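Local atomic coordinates of glycerol uptake operon antiterminator regulatory protein (Listeria monocytogenes str. 4b, PDB entry 3KTS), a protein that probably regulates the glycerol uptake operon by transcription antitermination in response to glycerol 3-phosphate, using a TIM-barrel fold. Residues Pro83-Thr89 / Met102-Arg107. Numbering follows the deposited sequence.
Sequences PDGIIST and MLAIQR
Two neighbouring parallel strands of a TIM barrel meet here, strand 85-88 and the first part of the strand through A104-R107, joined by helix 91-99 in a beta-alpha-beta crossover. Their axes approach to 4.8 Å at 23°, the twist expected of a barrel wall. I86 is level with A104, I87 with I105 (CA-CA 5.0 Å) and S88 with Q106. Extended backbones (phi/psi -122/150 at I86, -122/125 at I87) set up a parallel ladder of hydrogen bonds: I86 N to L103 O (2.9 Å), I105 N to I86 O (3.0 Å), a weak S88 N to I105 O (3.3 Å), and R107 N to S88 O (2.9 Å). T89 OG1 prolongs it by donating to R107 O (3.0 Å).

Side chains divide between barrel interior and helix layer. Inside, I87 (chi1 m, chi2 t) sets CG1 3.8 Å from CG1 of I105, whose chi1 of 134° lies between wells; beta-branched residues suit both strand and core. G85 fits beside L103, where a CB would crowd L103 CB at 3.1 Å. Outside, I86 (chi1 p) and small A104 and S88 pack on helix 91-99, S88 against A93, while S88 OG bonds to D62. Flexible, unbranched M102 (chi1 -102°, between wells; chi2 m, chi3 t) packs over the N-terminal end of strand 85-88, SD 4.0 Å from I86 CG2 and CE 3.5 Å from P83 CD. D84 points away and accepts a hydrogen bond from V57 N.

R107 extends (chi1-chi3 all t) beside an unidentified bound molecule; E132 offsets its charge through a salt bridge. Its position at the C-terminal strand ends, where TIM barrels usually bind ligands, marks a possible pocket.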
loop_
_atom_site.group_PDB
_atom_site.type_symbol
_atom_site.label_atom_id
_atom_site.label_comp_id
_atom_site.label_asym_id
_atom_site.label_seq_id
_atom_site.Cartn_x
_atom_site.Cartn_y
_atom_site.Cartn_z
ATOM N N PRO A 83 -1.946 7.669 10.008
ATOM C CA PRO A 83 -2.704 6.589 9.389
ATOM C C PRO A 83 -2.359 5.278 10.073
ATOM O O PRO A 83 -1.595 5.265 11.033
ATOM C CB PRO A 83 -2.202 6.596 7.948
ATOM C CG PRO A 83 -0.825 7.132 8.033
ATOM C CD PRO A 83 -0.842 8.130 9.143
ATOM N N ASP A 84 -2.915 4.177 9.592
ATOM C CA ASP A 84 -2.626 2.882 10.190
ATOM C C ASP A 84 -1.387 2.235 9.574
ATOM O O ASP A 84 -0.826 1.283 10.127
ATOM C CB ASP A 84 -3.857 1.990 10.095
ATOM C CG ASP A 84 -5.051 2.592 10.817
ATOM O OD1 ASP A 84 -5.338 2.154 11.949
ATOM O OD2 ASP A 84 -5.681 3.524 10.271
ATOM N N GLY A 85 -0.965 2.778 8.433
ATOM C CA GLY A 85 0.258 2.366 7.759
ATOM C C GLY A 85 0.670 3.384 6.718
ATOM O O GLY A 85 -0.156 4.188 6.279
ATOM N N ILE A 86 1.950 3.375 6.337
ATOM C CA ILE A 86 2.432 4.247 5.255
ATOM C C ILE A 86 3.064 3.468 4.097
ATOM O O ILE A 86 3.624 2.381 4.272
ATOM C CB ILE A 86 3.409 5.378 5.727
ATOM C CG1 ILE A 86 4.826 4.842 5.952
ATOM C CG2 ILE A 86 2.877 6.104 6.960
ATOM C CD1 ILE A 86 5.920 5.792 5.496
ATOM N N ILE A 87 2.945 4.027 2.901
ATOM C CA ILE A 87 3.542 3.427 1.723
ATOM C C ILE A 87 4.481 4.434 1.112
ATOM O O ILE A 87 4.090 5.565 0.825
ATOM C CB ILE A 87 2.489 2.998 0.681
ATOM C CG1 ILE A 87 1.514 1.986 1.297
ATOM C CG2 ILE A 87 3.167 2.399 -0.560
ATOM C CD1 ILE A 87 0.233 1.814 0.528
ATOM N N SER A 88 5.729 4.021 0.941
ATOM C CA SER A 88 6.710 4.838 0.261
ATOM C C SER A 88 7.600 4.001 -0.649
ATOM O O SER A 88 7.731 2.783 -0.491
ATOM C CB SER A 88 7.564 5.599 1.269
ATOM O OG SER A 88 8.484 6.439 0.597
ATOM N N THR A 89 8.210 4.678 -1.606
ATOM C CA THR A 89 9.105 4.041 -2.547
ATOM C C THR A 89 10.538 4.320 -2.080
ATOM O O THR A 89 11.488 3.624 -2.460
ATOM C CB THR A 89 8.810 4.557 -3.975
ATOM O OG1 THR A 89 8.869 3.473 -4.910
ATOM C CG2 THR A 89 9.741 5.695 -4.377
ATOM N N MET A 102 5.356 2.059 12.840
ATOM C CA MET A 102 4.337 2.140 11.797
ATOM C C MET A 102 4.466 0.989 10.824
ATOM O O MET A 102 5.566 0.473 10.594
ATOM C CB MET A 102 4.480 3.434 11.009
ATOM C CG MET A 102 3.501 4.492 11.384
ATOM S SD MET A 102 1.972 4.425 10.438
ATOM C CE MET A 102 1.425 6.055 10.884
ATOM N N LEU A 103 3.331 0.605 10.248
ATOM C CA LEU A 103 3.289 -0.406 9.212
ATOM C C LEU A 103 3.901 0.217 7.965
ATOM O O LEU A 103 3.263 1.015 7.276
ATOM C CB LEU A 103 1.838 -0.819 8.940
ATOM C CG LEU A 103 1.395 -2.251 8.600
ATOM C CD1 LEU A 103 0.266 -2.189 7.583
ATOM C CD2 LEU A 103 2.502 -3.132 8.070
ATOM N N ALA A 104 5.158 -0.124 7.708
ATOM C CA ALA A 104 5.875 0.399 6.555
ATOM C C ALA A 104 5.850 -0.593 5.397
ATOM O O ALA A 104 6.493 -1.647 5.454
ATOM C CB ALA A 104 7.298 0.743 6.934
ATOM N N ILE A 105 5.094 -0.260 4.355
ATOM C CA ILE A 105 5.091 -1.063 3.131
ATOM C C ILE A 105 5.871 -0.365 1.998
ATOM O O ILE A 105 5.663 0.816 1.727
ATOM C CB ILE A 105 3.651 -1.583 2.742
ATOM C CG1 ILE A 105 3.347 -1.384 1.253
ATOM C CG2 ILE A 105 2.539 -1.005 3.670
ATOM C CD1 ILE A 105 1.971 -1.870 0.859
ATOM N N GLN A 106 6.792 -1.096 1.372
ATOM C CA GLN A 106 7.675 -0.529 0.350
ATOM C C GLN A 106 7.188 -0.795 -1.067
ATOM O O GLN A 106 6.941 -1.938 -1.450
ATOM C CB GLN A 106 9.097 -1.058 0.503
ATOM C CG GLN A 106 10.135 -0.255 -0.281
ATOM C CD GLN A 106 11.450 -0.984 -0.455
ATOM O OE1 GLN A 106 12.061 -0.937 -1.522
ATOM N NE2 GLN A 106 11.888 -1.670 0.591
ATOM N N ARG A 107 7.077 0.275 -1.847
ATOM C CA ARG A 107 6.539 0.193 -3.193
ATOM C C ARG A 107 7.638 -0.112 -4.194
ATOM O O ARG A 107 8.680 0.543 -4.210
ATOM C CB ARG A 107 5.861 1.504 -3.558
ATOM C CG ARG A 107 4.727 1.333 -4.521
ATOM C CD ARG A 107 4.024 2.644 -4.780
ATOM N NE ARG A 107 2.724 2.450 -5.417
ATOM C CZ ARG A 107 2.013 3.424 -5.975
ATOM N NH1 ARG A 107 2.470 4.675 -5.968
ATOM N NH2 ARG A 107 0.836 3.153 -6.523
#